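Local coordinates for protein putative esterase MT1895 (Mycobacterium tuberculosis, PDB 3S4K) that probably acts as a hotdog-fold thioesterase of the PaaI family, hydrolysing acyl-CoA thioesters such as 1,4-dihydroxy-2-naphthoyl-CoA, at residues Ala61-Ile66 with Val129-Gln134. Numbering follows the deposited sequence.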
ATOM      1  N   ALA A  61       0.801  -2.648   2.348  1.00  6.52           N
ATOM      2  CA  ALA A  61      -0.221  -3.210   3.204  1.00  6.73           C
ATOM      3  C   ALA A  61       0.334  -3.759   4.510  1.00  7.25           C
ATOM      4  O   ALA A  61      -0.224  -3.572   5.595  1.00  6.94           O
ATOM      5  CB  ALA A  61      -0.987  -4.315   2.428  1.00  7.42           C
ATOM      6  N   MET A  62       1.458  -4.448   4.394  1.00  8.40           N
ATOM      7  CA  MET A  62       2.203  -4.970   5.549  0.50  8.26           C
ATOM      8  C   MET A  62       2.553  -3.843   6.507  1.00  8.13           C
ATOM      9  O   MET A  62       2.328  -3.921   7.728  1.00  7.24           O
ATOM     10  CB  MET A  62       3.525  -5.601   5.107  0.50  9.07           C
ATOM     11  CG  MET A  62       3.487  -7.059   4.736  0.50 10.14           C
ATOM     12  SD  MET A  62       5.190  -7.687   4.669  0.50 13.44           S
ATOM     13  CE  MET A  62       5.630  -7.873   6.393  0.50 10.54           C
ATOM     14  N   ILE A  63       3.112  -2.785   5.944  1.00  7.16           N
ATOM     15  CA  ILE A  63       3.518  -1.605   6.695  1.00  6.86           C
ATOM     16  C   ILE A  63       2.293  -1.004   7.376  1.00  7.21           C
ATOM     17  O   ILE A  63       2.326  -0.686   8.549  1.00  6.80           O
ATOM     18  CB  ILE A  63       4.274  -0.624   5.753  1.00  6.29           C
ATOM     19  CG1 ILE A  63       5.679  -1.161   5.501  1.00  7.87           C
ATOM     20  CG2 ILE A  63       4.288   0.855   6.290  1.00  6.31           C
ATOM     21  CD1 ILE A  63       6.325  -0.642   4.235  1.00  9.44           C
ATOM     22  N   GLU A  64       1.183  -0.923   6.656  1.00  6.46           N
ATOM     23  CA  GLU A  64      -0.048  -0.357   7.224  1.00  7.54           C
ATOM     24  C   GLU A  64      -0.557  -1.164   8.423  1.00  7.81           C
ATOM     25  O   GLU A  64      -0.886  -0.597   9.483  1.00  7.84           O
ATOM     26  CB  GLU A  64      -1.115  -0.267   6.123  1.00  7.63           C
ATOM     27  CG  GLU A  64      -2.429   0.394   6.555  1.00  9.87           C
ATOM     28  CD  GLU A  64      -2.343   1.897   6.698  1.00 13.16           C
ATOM     29  OE1 GLU A  64      -1.307   2.492   6.322  1.00 10.22           O
ATOM     30  OE2 GLU A  64      -3.341   2.490   7.193  1.00 17.73           O
ATOM     31  N   SER A  65      -0.591  -2.489   8.269  1.00  8.55           N
ATOM     32  CA  SER A  65      -1.064  -3.392   9.313  0.50  8.19           C
ATOM     33  C   SER A  65      -0.205  -3.338  10.569  1.00  7.96           C
ATOM     34  O   SER A  65      -0.704  -3.219  11.685  1.00  7.58           O
ATOM     35  CB  SER A  65      -1.090  -4.839   8.805  0.50  8.45           C
ATOM     36  OG  SER A  65      -2.226  -5.072   7.998  0.50  8.73           O
ATOM     37  N   ILE A  66       1.094  -3.458  10.394  1.00  7.45           N
ATOM     38  CA  ILE A  66       1.994  -3.556  11.563  1.00  6.72           C
ATOM     39  C   ILE A  66       1.956  -2.248  12.351  1.00  7.69           C
ATOM     40  O   ILE A  66       1.834  -2.242  13.578  1.00  7.69           O
ATOM     41  CB  ILE A  66       3.437  -3.968  11.143  1.00  7.80           C
ATOM     42  CG1 ILE A  66       3.411  -5.323  10.432  1.00  6.64           C
ATOM     43  CG2 ILE A  66       4.355  -4.086  12.409  1.00  5.52           C
ATOM     44  CD1 ILE A  66       4.749  -5.777   9.795  1.00  9.00           C
ATOM     45  N   VAL A 129      17.036  -4.830   3.502  1.00  7.73           N
ATOM     46  CA  VAL A 129      15.784  -4.087   3.485  1.00  7.26           C
ATOM     47  C   VAL A 129      15.182  -4.162   2.088  1.00  7.64           C
ATOM     48  O   VAL A 129      15.846  -3.853   1.093  1.00  8.52           O
ATOM     49  CB  VAL A 129      15.991  -2.616   3.908  1.00  7.29           C
ATOM     50  CG1 VAL A 129      14.696  -1.827   3.801  1.00  8.13           C
ATOM     51  CG2 VAL A 129      16.525  -2.529   5.351  1.00  8.28           C
ATOM     52  N   VAL A 130      13.919  -4.572   2.035  1.00  7.02           N
ATOM     53  CA  VAL A 130      13.138  -4.613   0.795  1.00  7.77           C
ATOM     54  C   VAL A 130      12.168  -3.443   0.660  1.00  7.91           C
ATOM     55  O   VAL A 130      11.922  -2.989  -0.472  1.00  6.74           O
ATOM     56  CB  VAL A 130      12.406  -5.988   0.576  1.00  7.88           C
ATOM     57  CG1 VAL A 130      13.419  -7.118   0.394  1.00  8.95           C
ATOM     58  CG2 VAL A 130      11.450  -6.316   1.693  1.00  8.97           C
ATOM     59  N   ALA A 131      11.644  -2.939   1.774  1.00  7.49           N
ATOM     60  CA  ALA A 131      10.759  -1.768   1.795  1.00  7.41           C
ATOM     61  C   ALA A 131      10.803  -1.138   3.185  1.00  8.24           C
ATOM     62  O   ALA A 131      11.112  -1.830   4.175  1.00  6.99           O
ATOM     63  CB  ALA A 131       9.318  -2.157   1.402  1.00  6.74           C
ATOM     64  N   ARG A 132      10.500   0.154   3.274  1.00  8.21           N
ATOM     65  CA  ARG A 132      10.513   0.890   4.550  1.00  9.72           C
ATOM     66  C   ARG A 132       9.483   1.980   4.406  1.00  8.98           C
ATOM     67  O   ARG A 132       9.415   2.607   3.352  1.00 11.10           O
ATOM     68  CB  ARG A 132      11.905   1.472   4.797  1.00 10.37           C
ATOM     69  CG  ARG A 132      12.129   2.315   6.065  1.00 14.43           C
ATOM     70  CD  ARG A 132      13.511   3.005   5.975  1.00 18.44           C
ATOM     71  NE  ARG A 132      13.918   3.648   7.227  1.00 22.71           N
ATOM     72  CZ  ARG A 132      13.501   4.843   7.628  1.00 25.72           C
ATOM     73  NH1 ARG A 132      12.643   5.539   6.886  1.00 27.93           N
ATOM     74  NH2 ARG A 132      13.930   5.347   8.778  1.00 27.14           N
ATOM     75  N   GLY A 133       8.676   2.206   5.430  1.00  6.88           N
ATOM     76  CA  GLY A 133       7.574   3.159   5.297  1.00  7.08           C
ATOM     77  C   GLY A 133       7.191   3.792   6.619  1.00  8.14           C
ATOM     78  O   GLY A 133       7.515   3.255   7.689  1.00  8.38           O
ATOM     79  N   GLN A 134       6.485   4.913   6.541  1.00  8.72           N
ATOM     80  CA  GLN A 134       5.974   5.595   7.724  1.00  8.93           C
ATOM     81  C   GLN A 134       4.497   5.755   7.579  1.00  8.52           C
ATOM     82  O   GLN A 134       4.031   6.137   6.515  1.00  8.36           O
ATOM     83  CB  GLN A 134       6.633   6.941   7.904  1.00 10.53           C
ATOM     84  CG  GLN A 134       8.100   6.721   8.069  1.00 14.29           C
ATOM     85  CD  GLN A 134       8.899   7.951   8.258  1.00 18.76           C
ATOM     86  OE1 GLN A 134       8.383   9.069   8.283  1.00 23.76           O
ATOM     87  NE2 GLN A 134      10.199   7.754   8.388  1.00 22.79           N
TER
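Helix segment 61-66 lies over strand segment 129-134 with its axis 8.6 Å away and crossing at -45°, and the nearest CA atoms, those of Ile-63 and Gly-133, stand 6.4 Å apart. Ile-63 is the one helix residue of the pair that reaches the strand. With CG1 anti to the carbonyl carbon (chi1 -76°), the longer branch runs out to place CD1 over the peptide joining Arg-132 to Gly-133, 3.9 Å from Gly-133 N and 4.1 Å from Arg-132 C. The methyl CG2 rests instead on the glycine backbone. A branched aliphatic suits this place because it spreads over bare main chain without asking for a polar partner. Gly-133 suits the other side: having no side chain, it lets its CA and carbonyl carbon lie directly against CG2 of Ile-63, both at 4.1 Å. Two residues back along the strand, Ala-131 also faces the helix, and its small methyl CB meets CD1 of Ile-63 at 4.4 Å, a looser apolar touch. This is the core of the hotdog fold, in which a curved antiparallel sheet wraps around the long central helix 56-75; strand 129-140 runs between 83-93 and 115-123 in that sheet. Val-130 and Ala-131 form a classic beta bulge opposite Ile-122. Arg-132 directs its CB away from the helix, as fits a charged chain on the outer, exposed face of the sheet. Val-120 and Val-135 continue the apolar surface around Ile-63, whereas the residues that follow it reach toward the second subunit: Ser-65 OG, in one of its two conformers, hydrogen-bonds Asp-22 OD1 of its own chain and His-55 NE2 of the second subunit, and Glu-64 packs on that subunit's Phe-93.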